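Local coordinates for beta-lactamase OXA-2 (Salmonella typhimurium, PDB 1K38), which hydrolyses the beta-lactam ring of penicillins such as oxacillin by way of a serine acyl-enzyme, and so confers antibiotic resistance, at residues 208-213 against 239-244; 216-219 against 224-227; 99-104 against 136-141; 57-62 against 160-165. One frame throughout, in Å; residues are numbered along the deposited sequence.

Contact 1 (208-213 against 239-244)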
# COMPACT_ATOMS: atom_id res chain seq x y z
N GLY A 208 -15.41 -4.08 -1.48
CA GLY A 208 -14.89 -4.67 -2.70
C GLY A 208 -14.07 -3.70 -3.52
O GLY A 208 -13.98 -2.52 -3.18
N SER A 209 -13.48 -4.19 -4.60
CA SER A 209 -12.66 -3.36 -5.46
C SER A 209 -13.30 -3.05 -6.79
O SER A 209 -14.09 -3.83 -7.33
CB SER A 209 -11.31 -4.03 -5.68
OG SER A 209 -10.61 -4.12 -4.45
N VAL A 210 -12.96 -1.88 -7.32
CA VAL A 210 -13.48 -1.44 -8.61
C VAL A 210 -12.30 -1.35 -9.58
O VAL A 210 -11.44 -0.49 -9.44
CB VAL A 210 -14.16 -0.06 -8.49
CG1 VAL A 210 -14.77 0.34 -9.83
CG2 VAL A 210 -15.22 -0.10 -7.40
N PHE A 211 -12.26 -2.26 -10.55
CA PHE A 211 -11.17 -2.29 -11.52
C PHE A 211 -11.47 -1.43 -12.73
O PHE A 211 -12.63 -1.29 -13.13
CB PHE A 211 -10.92 -3.72 -11.99
CG PHE A 211 -10.56 -4.66 -10.89
CD1 PHE A 211 -11.54 -5.23 -10.09
CD2 PHE A 211 -9.22 -4.94 -10.62
CE1 PHE A 211 -11.20 -6.08 -9.04
CE2 PHE A 211 -8.87 -5.78 -9.57
CZ PHE A 211 -9.87 -6.35 -8.77
N PHE A 212 -10.43 -0.86 -13.32
CA PHE A 212 -10.60 -0.05 -14.52
C PHE A 212 -9.44 -0.21 -15.47
O PHE A 212 -8.31 -0.50 -15.07
CB PHE A 212 -10.77 1.43 -14.17
CG PHE A 212 -9.57 2.05 -13.52
CD1 PHE A 212 -9.47 2.09 -12.13
CD2 PHE A 212 -8.53 2.58 -14.28
CE1 PHE A 212 -8.35 2.66 -11.51
CE2 PHE A 212 -7.41 3.15 -13.68
CZ PHE A 212 -7.32 3.18 -12.29
N ALA A 213 -9.73 -0.03 -16.75
CA ALA A 213 -8.72 -0.10 -17.78
C ALA A 213 -9.18 0.82 -18.90
O ALA A 213 -10.19 0.56 -19.56
CB ALA A 213 -8.56 -1.53 -18.29
N ILE A 239 -19.74 6.87 -10.15
CA ILE A 239 -20.30 5.65 -9.58
C ILE A 239 -19.84 5.48 -8.14
O ILE A 239 -19.83 4.38 -7.59
CB ILE A 239 -19.92 4.39 -10.41
CG1 ILE A 239 -18.41 4.17 -10.40
CG2 ILE A 239 -20.43 4.54 -11.83
CD1 ILE A 239 -17.99 2.87 -11.08
N GLU A 240 -19.46 6.60 -7.53
CA GLU A 240 -19.01 6.63 -6.14
C GLU A 240 -17.88 5.65 -5.83
O GLU A 240 -17.87 5.01 -4.77
CB GLU A 240 -20.21 6.38 -5.21
CG GLU A 240 -21.26 7.48 -5.29
CD GLU A 240 -22.44 7.24 -4.36
OE1 GLU A 240 -22.21 6.93 -3.17
OE2 GLU A 240 -23.60 7.38 -4.81
N ALA A 241 -16.93 5.53 -6.75
CA ALA A 241 -15.78 4.65 -6.58
C ALA A 241 -14.56 5.47 -6.14
O ALA A 241 -13.48 4.93 -5.91
CB ALA A 241 -15.48 3.92 -7.87
N LEU A 242 -14.76 6.78 -6.06
CA LEU A 242 -13.73 7.71 -5.61
C LEU A 242 -14.46 8.81 -4.86
O LEU A 242 -15.59 9.15 -5.20
CB LEU A 242 -12.96 8.33 -6.78
CG LEU A 242 -11.72 7.59 -7.30
CD1 LEU A 242 -11.09 8.41 -8.42
CD2 LEU A 242 -10.72 7.37 -6.17
N PRO A 243 -13.83 9.38 -3.82
CA PRO A 243 -14.47 10.45 -3.04
C PRO A 243 -14.82 11.65 -3.91
O PRO A 243 -14.07 12.02 -4.81
CB PRO A 243 -13.41 10.79 -1.99
CG PRO A 243 -12.69 9.49 -1.80
CD PRO A 243 -12.54 9.00 -3.23
N PRO A 244 -15.98 12.28 -3.65
CA PRO A 244 -16.42 13.44 -4.42
C PRO A 244 -15.60 14.69 -4.13
O PRO A 244 -14.87 15.15 -5.03
CB PRO A 244 -17.88 13.59 -4.00
CG PRO A 244 -17.85 13.15 -2.58
CD PRO A 244 -16.98 11.91 -2.63
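I239 meets V210 by its far end: CD1 of I239 comes to 4.3 Å from CG1 of V210. I239 is the first residue beyond helix 226-238 to leave helical geometry, and its extended chi2 (174°) carries the delta methyl out to the strand. E240 takes no part in the apolar touch but makes the turn. With positive phi (54°) it is the C-prime residue of a Schellman motif, in which E240 N bonds to R237 O and A241 N to L236 O. Past this turn A241 also comes to the strand. The methyl of A241 faces the fork of V210 and lies evenly between its prongs, with CB of A241 4.1 Å from both CG1 and CG2 of V210. V210 holds CG1 anti to its backbone N (chi1 -177°), a torsion that turns the two methyls side by side toward A241. No hydrogen bond crosses the contact, and the helix end is a small apolar lid on the strand. Three carbonyls of the turn have partners outside: R29 bonds to the oxygens of I239 and E240, and W205 NE1 to that of A241. Beyond, L242 packs on W184 and on L236 of the helix. Strand 208-217 pairs with strands 21-27 and 196-205, so the exit from the C-terminal helix 226-238 rests on the central sheet, with helix 147-158 packing against the strand through F211 and A213.

Contact 2 (216-219 against 224-227)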
# COMPACT_ATOMS: atom_id res chain seq x y z
N ILE A 216 -6.67 5.68 -24.62
CA ILE A 216 -7.11 6.74 -25.51
C ILE A 216 -6.02 7.05 -26.52
O ILE A 216 -4.84 6.82 -26.25
CB ILE A 216 -7.41 8.06 -24.76
CG1 ILE A 216 -6.21 8.48 -23.91
CG2 ILE A 216 -8.68 7.92 -23.92
CD1 ILE A 216 -6.32 9.88 -23.33
N ASP A 217 -6.42 7.57 -27.67
CA ASP A 217 -5.42 7.96 -28.66
C ASP A 217 -4.85 9.27 -28.14
O ASP A 217 -5.53 10.00 -27.41
CB ASP A 217 -6.06 8.16 -30.03
CG ASP A 217 -6.70 6.91 -30.56
OD1 ASP A 217 -6.16 5.82 -30.29
OD2 ASP A 217 -7.72 7.01 -31.27
N THR A 218 -3.62 9.58 -28.52
CA THR A 218 -3.00 10.83 -28.07
C THR A 218 -2.47 11.66 -29.24
O THR A 218 -1.27 11.78 -29.43
CB THR A 218 -1.84 10.56 -27.09
OG1 THR A 218 -0.81 9.80 -27.75
CG2 THR A 218 -2.33 9.80 -25.87
N PRO A 219 -3.38 12.23 -30.05
CA PRO A 219 -2.97 13.04 -31.20
C PRO A 219 -2.16 14.27 -30.79
O PRO A 219 -1.37 14.79 -31.58
CB PRO A 219 -4.30 13.41 -31.86
CG PRO A 219 -5.26 13.40 -30.72
CD PRO A 219 -4.85 12.17 -29.96
N ASP A 224 -1.97 15.34 -24.17
CA ASP A 224 -3.18 14.54 -23.94
C ASP A 224 -3.06 13.61 -22.73
O ASP A 224 -4.06 13.06 -22.29
CB ASP A 224 -3.51 13.66 -25.15
CG ASP A 224 -4.08 14.44 -26.31
OD1 ASP A 224 -4.61 15.55 -26.09
OD2 ASP A 224 -4.01 13.92 -27.45
N LEU A 225 -1.85 13.45 -22.21
CA LEU A 225 -1.65 12.53 -21.09
C LEU A 225 -2.49 12.78 -19.85
O LEU A 225 -2.90 11.83 -19.19
CB LEU A 225 -0.16 12.47 -20.74
CG LEU A 225 0.71 12.00 -21.91
CD1 LEU A 225 2.13 11.78 -21.45
CD2 LEU A 225 0.15 10.70 -22.50
N PHE A 226 -2.77 14.04 -19.52
CA PHE A 226 -3.57 14.32 -18.33
C PHE A 226 -4.98 13.75 -18.45
O PHE A 226 -5.64 13.50 -17.45
CB PHE A 226 -3.66 15.84 -18.08
CG PHE A 226 -4.65 16.54 -18.97
CD1 PHE A 226 -4.33 16.87 -20.29
CD2 PHE A 226 -5.92 16.86 -18.49
CE1 PHE A 226 -5.26 17.50 -21.12
CE2 PHE A 226 -6.86 17.49 -19.32
CZ PHE A 226 -6.52 17.81 -20.63
N LYS A 227 -5.44 13.55 -19.68
CA LYS A 227 -6.78 13.04 -19.94
C LYS A 227 -7.00 11.62 -19.44
O LYS A 227 -8.13 11.22 -19.17
CB LYS A 227 -7.09 13.10 -21.43
CG LYS A 227 -6.97 14.50 -22.02
CD LYS A 227 -7.22 14.48 -23.51
CE LYS A 227 -7.10 15.87 -24.11
NZ LYS A 227 -7.49 15.87 -25.54
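K227 NZ, at the end of a side chain whose CB packs against I216, draws together three oxygens. It makes a salt bridge with OD1 of D224 at 2.9 Å and weaker hydrogen bonds to the carbonyls of F17 and Q18. The ammonium group meets OD1 from well above the carboxylate plane, 57° out of it, and an extended chain beyond CG takes it there. The second oxygen, OD2 of D224, accepts a hydrogen bond from the backbone N of N220 and lies against the other segment, 3.2 Å from CD of P219. The proline nitrogen, with no hydrogen, can give nothing to this oxygen. Nearer the backbone, CB of D224 packs at 4.0 Å on CB of T218, whose hydroxyl is engaged with W192 NE1. The apolar end of the contact belongs to I216. Its CD1 reaches 3.8 Å from CB of K227 and also lies near O of D224, the acceptor of the backbone bond from K227 N (3.0 Å) in the turn entering helix 226-238. Alongside, CG2 of T218 touches CD2 of L225 at 4.3 Å, and L225 in turn approaches a bound formate near the probable substrate site. The chemistry is that of a tight strand-to-helix connection: the buried carboxylate of D224 braces the turn 220-227 from within, residues 216-219 meet it by packing alone, and the neighbouring ammonium probably stabilises its negative charge.

Contact 3 (99-104 against 136-141). With FMT (formic acid), chain C.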
# COMPACT_ATOMS: atom_id res chain seq x y z
N SER A 99 7.72 5.55 -14.53
CA SER A 99 7.80 4.79 -15.78
C SER A 99 9.23 4.87 -16.33
O SER A 99 9.44 5.15 -17.51
CB SER A 99 6.82 5.34 -16.81
OG SER A 99 5.48 5.11 -16.40
N THR A 100 10.20 4.62 -15.45
CA THR A 100 11.60 4.68 -15.83
C THR A 100 11.96 3.44 -16.63
O THR A 100 12.38 2.41 -16.09
CB THR A 100 12.49 4.78 -14.59
OG1 THR A 100 12.02 5.86 -13.76
CG2 THR A 100 13.93 5.05 -14.99
N VAL A 101 11.77 3.55 -17.94
CA VAL A 101 12.03 2.44 -18.85
C VAL A 101 13.42 1.83 -18.80
O VAL A 101 13.55 0.60 -18.86
CB VAL A 101 11.72 2.86 -20.31
CG1 VAL A 101 11.89 1.67 -21.24
CG2 VAL A 101 10.31 3.43 -20.40
N TRP A 102 14.47 2.64 -18.67
CA TRP A 102 15.81 2.06 -18.67
C TRP A 102 16.05 1.03 -17.58
O TRP A 102 16.85 0.12 -17.76
CB TRP A 102 16.91 3.15 -18.63
CG TRP A 102 17.00 4.01 -17.40
CD1 TRP A 102 16.50 5.27 -17.25
CD2 TRP A 102 17.70 3.71 -16.19
NE1 TRP A 102 16.86 5.78 -16.03
CE2 TRP A 102 17.60 4.85 -15.36
CE3 TRP A 102 18.42 2.60 -15.73
CZ2 TRP A 102 18.19 4.90 -14.09
CZ3 TRP A 102 19.01 2.65 -14.47
CH2 TRP A 102 18.89 3.80 -13.66
N VAL A 103 15.35 1.16 -16.45
CA VAL A 103 15.52 0.19 -15.37
C VAL A 103 14.98 -1.16 -15.83
O VAL A 103 15.62 -2.20 -15.64
CB VAL A 103 14.75 0.62 -14.10
CG1 VAL A 103 14.73 -0.51 -13.08
CG2 VAL A 103 15.40 1.86 -13.50
N TYR A 104 13.81 -1.15 -16.46
CA TYR A 104 13.22 -2.39 -16.92
C TYR A 104 13.92 -2.97 -18.15
O TYR A 104 13.78 -4.15 -18.45
CB TYR A 104 11.71 -2.20 -17.16
CG TYR A 104 10.96 -2.11 -15.84
CD1 TYR A 104 11.07 -0.98 -15.03
CD2 TYR A 104 10.22 -3.19 -15.36
CE1 TYR A 104 10.46 -0.93 -13.78
CE2 TYR A 104 9.60 -3.15 -14.11
CZ TYR A 104 9.73 -2.02 -13.32
OH TYR A 104 9.14 -1.97 -12.07
N ASP A 136 13.02 -3.10 -25.60
CA ASP A 136 11.73 -2.87 -24.96
C ASP A 136 10.57 -3.38 -25.82
O ASP A 136 9.90 -2.61 -26.51
CB ASP A 136 11.57 -1.38 -24.65
CG ASP A 136 11.76 -0.50 -25.88
OD1 ASP A 136 12.71 -0.75 -26.65
OD2 ASP A 136 10.98 0.46 -26.05
N TYR A 137 10.34 -4.69 -25.77
CA TYR A 137 9.27 -5.31 -26.54
C TYR A 137 7.88 -4.86 -26.11
O TYR A 137 6.91 -5.06 -26.84
CB TYR A 137 9.35 -6.84 -26.44
CG TYR A 137 9.24 -7.41 -25.04
CD1 TYR A 137 10.37 -7.67 -24.27
CD2 TYR A 137 7.99 -7.73 -24.49
CE1 TYR A 137 10.28 -8.25 -23.00
CE2 TYR A 137 7.88 -8.30 -23.23
CZ TYR A 137 9.02 -8.56 -22.49
OH TYR A 137 8.92 -9.17 -21.26
N TRP A 138 7.78 -4.27 -24.93
CA TRP A 138 6.49 -3.82 -24.42
C TRP A 138 6.15 -2.40 -24.84
O TRP A 138 5.09 -1.88 -24.49
CB TRP A 138 6.47 -3.93 -22.89
CG TRP A 138 7.50 -3.08 -22.22
CD1 TRP A 138 7.31 -1.83 -21.70
CD2 TRP A 138 8.88 -3.40 -22.03
NE1 TRP A 138 8.50 -1.35 -21.20
CE2 TRP A 138 9.48 -2.29 -21.39
CE3 TRP A 138 9.68 -4.51 -22.33
CZ2 TRP A 138 10.83 -2.26 -21.04
CZ3 TRP A 138 11.03 -4.48 -21.99
CH2 TRP A 138 11.59 -3.36 -21.35
N ILE A 139 7.04 -1.76 -25.59
CA ILE A 139 6.80 -0.40 -26.06
C ILE A 139 6.76 -0.35 -27.58
O ILE A 139 5.81 0.16 -28.17
CB ILE A 139 7.88 0.57 -25.55
CG1 ILE A 139 7.83 0.68 -24.03
CG2 ILE A 139 7.68 1.95 -26.17
CD1 ILE A 139 8.79 1.69 -23.44
N GLU A 140 7.79 -0.90 -28.22
CA GLU A 140 7.87 -0.91 -29.68
C GLU A 140 7.91 -2.32 -30.25
O GLU A 140 8.11 -2.51 -31.45
CB GLU A 140 9.10 -0.11 -30.14
CG GLU A 140 10.36 -0.36 -29.32
CD GLU A 140 10.99 -1.72 -29.57
OE1 GLU A 140 11.93 -2.09 -28.82
OE2 GLU A 140 10.55 -2.43 -30.50
N GLY A 141 7.72 -3.31 -29.38
CA GLY A 141 7.75 -4.70 -29.81
C GLY A 141 6.42 -5.22 -30.30
O GLY A 141 5.50 -4.46 -30.60
C FMT C . 3.56 6.71 -19.15
O1 FMT C . 2.73 7.97 -19.26
O2 FMT C . 3.80 6.30 -17.69
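V101 presents its two methyls to the tip of I139, and CD1 of I139 is seated 3.8 Å from CG1 and likewise from CG2 of V101, the side chains reaching tip to tip. Next to this knob the indole of W138 forms a blade. Its leading corner, CZ2 and CH2, fits the hollow between V101 and Y104, one helical turn further on. CZ2 of W138 is 4.0 Å from CB of Y104 and 4.1 Å from CG1 of V101, while CH2 comes to 3.7 Å from O of Y104. In W138, CG stands between the backbone N and the carbonyl carbon (chi1 62°), which aims the indole at the helix, and CB of D136 rests on one face of it. The blade carries a polar edge too: NE1 of W138 donates to the carbamate oxygen OQ1 of the carboxylated lysine at position 54. S99, in the Ser-X-Val motif of class D enzymes with V101, hydrogen-bonds K189 of the Lys-Thr-Gly motif; a bound formate lies by S99, T190 and R228. V101 itself approaches S51, the predicted nucleophile. Thus the start of helix 101-111 touches helix 92-97 through V103 and Y104, and the 136-141 loop, whose Y137 packs on helix 113-122, through V101 and Y104.

Contact 4 (57-62 against 160-165)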
# COMPACT_ATOMS: atom_id res chain seq x y z
N HIS A 57 5.95 -7.12 -15.55
CA HIS A 57 7.40 -7.17 -15.72
C HIS A 57 8.13 -7.16 -14.38
O HIS A 57 9.17 -7.81 -14.22
CB HIS A 57 7.88 -5.99 -16.58
CG HIS A 57 9.16 -6.25 -17.32
ND1 HIS A 57 9.73 -5.33 -18.17
CD2 HIS A 57 9.98 -7.33 -17.33
CE1 HIS A 57 10.84 -5.83 -18.68
NE2 HIS A 57 11.02 -7.04 -18.18
N THR A 58 7.59 -6.44 -13.40
CA THR A 58 8.22 -6.40 -12.08
C THR A 58 8.16 -7.80 -11.47
O THR A 58 9.10 -8.23 -10.80
CB THR A 58 7.51 -5.40 -11.14
OG1 THR A 58 7.59 -4.08 -11.71
CG2 THR A 58 8.19 -5.38 -9.77
N LEU A 59 7.06 -8.51 -11.71
CA LEU A 59 6.92 -9.88 -11.20
C LEU A 59 7.98 -10.75 -11.88
O LEU A 59 8.64 -11.55 -11.22
CB LEU A 59 5.52 -10.43 -11.50
CG LEU A 59 4.33 -9.75 -10.80
CD1 LEU A 59 3.03 -10.29 -11.37
CD2 LEU A 59 4.42 -10.00 -9.30
N PHE A 60 8.13 -10.59 -13.19
CA PHE A 60 9.13 -11.36 -13.94
C PHE A 60 10.52 -11.14 -13.34
O PHE A 60 11.26 -12.09 -13.09
CB PHE A 60 9.21 -10.93 -15.41
CG PHE A 60 7.98 -11.22 -16.23
CD1 PHE A 60 6.80 -11.67 -15.64
CD2 PHE A 60 8.00 -11.01 -17.60
CE1 PHE A 60 5.66 -11.91 -16.43
CE2 PHE A 60 6.88 -11.24 -18.39
CZ PHE A 60 5.70 -11.69 -17.80
N ALA A 61 10.86 -9.87 -13.14
CA ALA A 61 12.16 -9.47 -12.61
C ALA A 61 12.42 -10.00 -11.20
O ALA A 61 13.53 -10.44 -10.90
CB ALA A 61 12.28 -7.95 -12.63
N LEU A 62 11.42 -9.94 -10.33
CA LEU A 62 11.58 -10.43 -8.97
C LEU A 62 11.74 -11.95 -8.99
O LEU A 62 12.58 -12.51 -8.27
CB LEU A 62 10.37 -10.05 -8.12
CG LEU A 62 10.25 -8.58 -7.72
CD1 LEU A 62 8.81 -8.28 -7.32
CD2 LEU A 62 11.21 -8.26 -6.58
N ASN A 160 -4.16 -12.57 -5.79
CA ASN A 160 -2.92 -13.32 -5.54
C ASN A 160 -2.94 -14.63 -6.30
O ASN A 160 -2.31 -15.61 -5.89
CB ASN A 160 -2.76 -13.59 -4.04
CG ASN A 160 -2.76 -12.33 -3.21
OD1 ASN A 160 -1.94 -11.43 -3.43
ND2 ASN A 160 -3.67 -12.25 -2.23
N GLU A 161 -3.64 -14.65 -7.43
CA GLU A 161 -3.78 -15.85 -8.26
C GLU A 161 -2.75 -16.04 -9.36
O GLU A 161 -2.80 -17.04 -10.08
CB GLU A 161 -5.17 -15.88 -8.90
CG GLU A 161 -6.32 -15.78 -7.93
CD GLU A 161 -7.66 -15.74 -8.63
OE1 GLU A 161 -7.74 -15.14 -9.72
OE2 GLU A 161 -8.63 -16.30 -8.09
N LEU A 162 -1.83 -15.10 -9.52
CA LEU A 162 -0.82 -15.25 -10.56
C LEU A 162 0.22 -16.28 -10.10
O LEU A 162 0.44 -16.47 -8.91
CB LEU A 162 -0.15 -13.91 -10.85
CG LEU A 162 -1.06 -12.84 -11.46
CD1 LEU A 162 -0.30 -11.53 -11.56
CD2 LEU A 162 -1.56 -13.27 -12.84
N PRO A 163 0.87 -16.96 -11.06
CA PRO A 163 1.88 -17.98 -10.77
C PRO A 163 3.24 -17.40 -10.36
O PRO A 163 4.26 -17.71 -10.97
CB PRO A 163 1.95 -18.77 -12.07
CG PRO A 163 1.77 -17.70 -13.09
CD PRO A 163 0.62 -16.87 -12.52
N PHE A 164 3.22 -16.57 -9.33
CA PHE A 164 4.43 -15.95 -8.79
C PHE A 164 4.30 -15.98 -7.28
O PHE A 164 3.20 -16.12 -6.75
CB PHE A 164 4.53 -14.49 -9.25
CG PHE A 164 4.77 -14.34 -10.73
CD1 PHE A 164 6.05 -14.49 -11.26
CD2 PHE A 164 3.72 -14.07 -11.59
CE1 PHE A 164 6.27 -14.38 -12.63
CE2 PHE A 164 3.93 -13.97 -12.96
CZ PHE A 164 5.21 -14.12 -13.48
N ARG A 165 5.43 -15.84 -6.58
CA ARG A 165 5.41 -15.82 -5.12
C ARG A 165 4.41 -14.76 -4.66
O ARG A 165 4.38 -13.66 -5.21
CB ARG A 165 6.78 -15.44 -4.56
CG ARG A 165 7.90 -16.43 -4.83
CD ARG A 165 9.22 -15.88 -4.31
NE ARG A 165 10.34 -16.79 -4.55
CZ ARG A 165 11.03 -17.40 -3.60
NH1 ARG A 165 10.73 -17.19 -2.32
NH2 ARG A 165 12.03 -18.21 -3.92
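L59 sits squarely over the ring of F164. Its CB stands 3.9 Å from the F164 centroid and only 3° off the ring normal, a clear CH-pi contact. Further along the same side chain, CD1 of L59 lies above the rim on the same face, 3.8 Å from CD2 of F164, and also meets L162, with CD1 to CD1 of the two leucines at 3.6 Å. F60 comes to the far end of the ring: its CD1 lies 3.6 Å from CZ of F164. These two phenyls touch rim to rim, with centroids 5.9 Å apart and planes turned by 26°, so neither covers the other.

In the next shell, L162 CB lies in plane at the edge of the F164 ring, and an inverse gamma turn centred on P163, closed by a weak bond from F164 N to L162 O, swings the two side chains to the same helix. R165 takes the N-cap position of helix 166-175. F60 stacks on Y119, and V172 of helix 166-175 packs on L59. Where the loop begins, N160 ND2 bonds to E70 of the second subunit.

Within the connection L162 N bonds to Q169 OE1, and Q169 NE2 makes weak bonds to O of F164 and of N160. No hydrogen bond crosses; the close contacts are between carbons, with L59 O also near the F164 ring. Helix 56-64, which follows the carboxylated lysine at position 54, is therefore backed by aromatic and aliphatic packing.

How the contacts relate
Contacts 1 and 2 both use strand 208-217, one toward its start and one at its finish, and together tie both ends of helix 226-238 to the sheet; their centres lie 21 Å apart. Contacts 3 and 4 belong to the helical part and touch each other, Y104 OH lying 2.6 Å from T58 OG1 in a probable hydrogen bond while W138 meets H57 edge to face. Contacts 1 and 4 are buried, with no hydrogen bond across; contacts 2 and 3, partly buried, likewise have none. Contact 2 alone has a salt bridge, within its helix-side segment, whereas contact 3 sets apolar packing next to the carbamylated lysine and the predicted nucleophile.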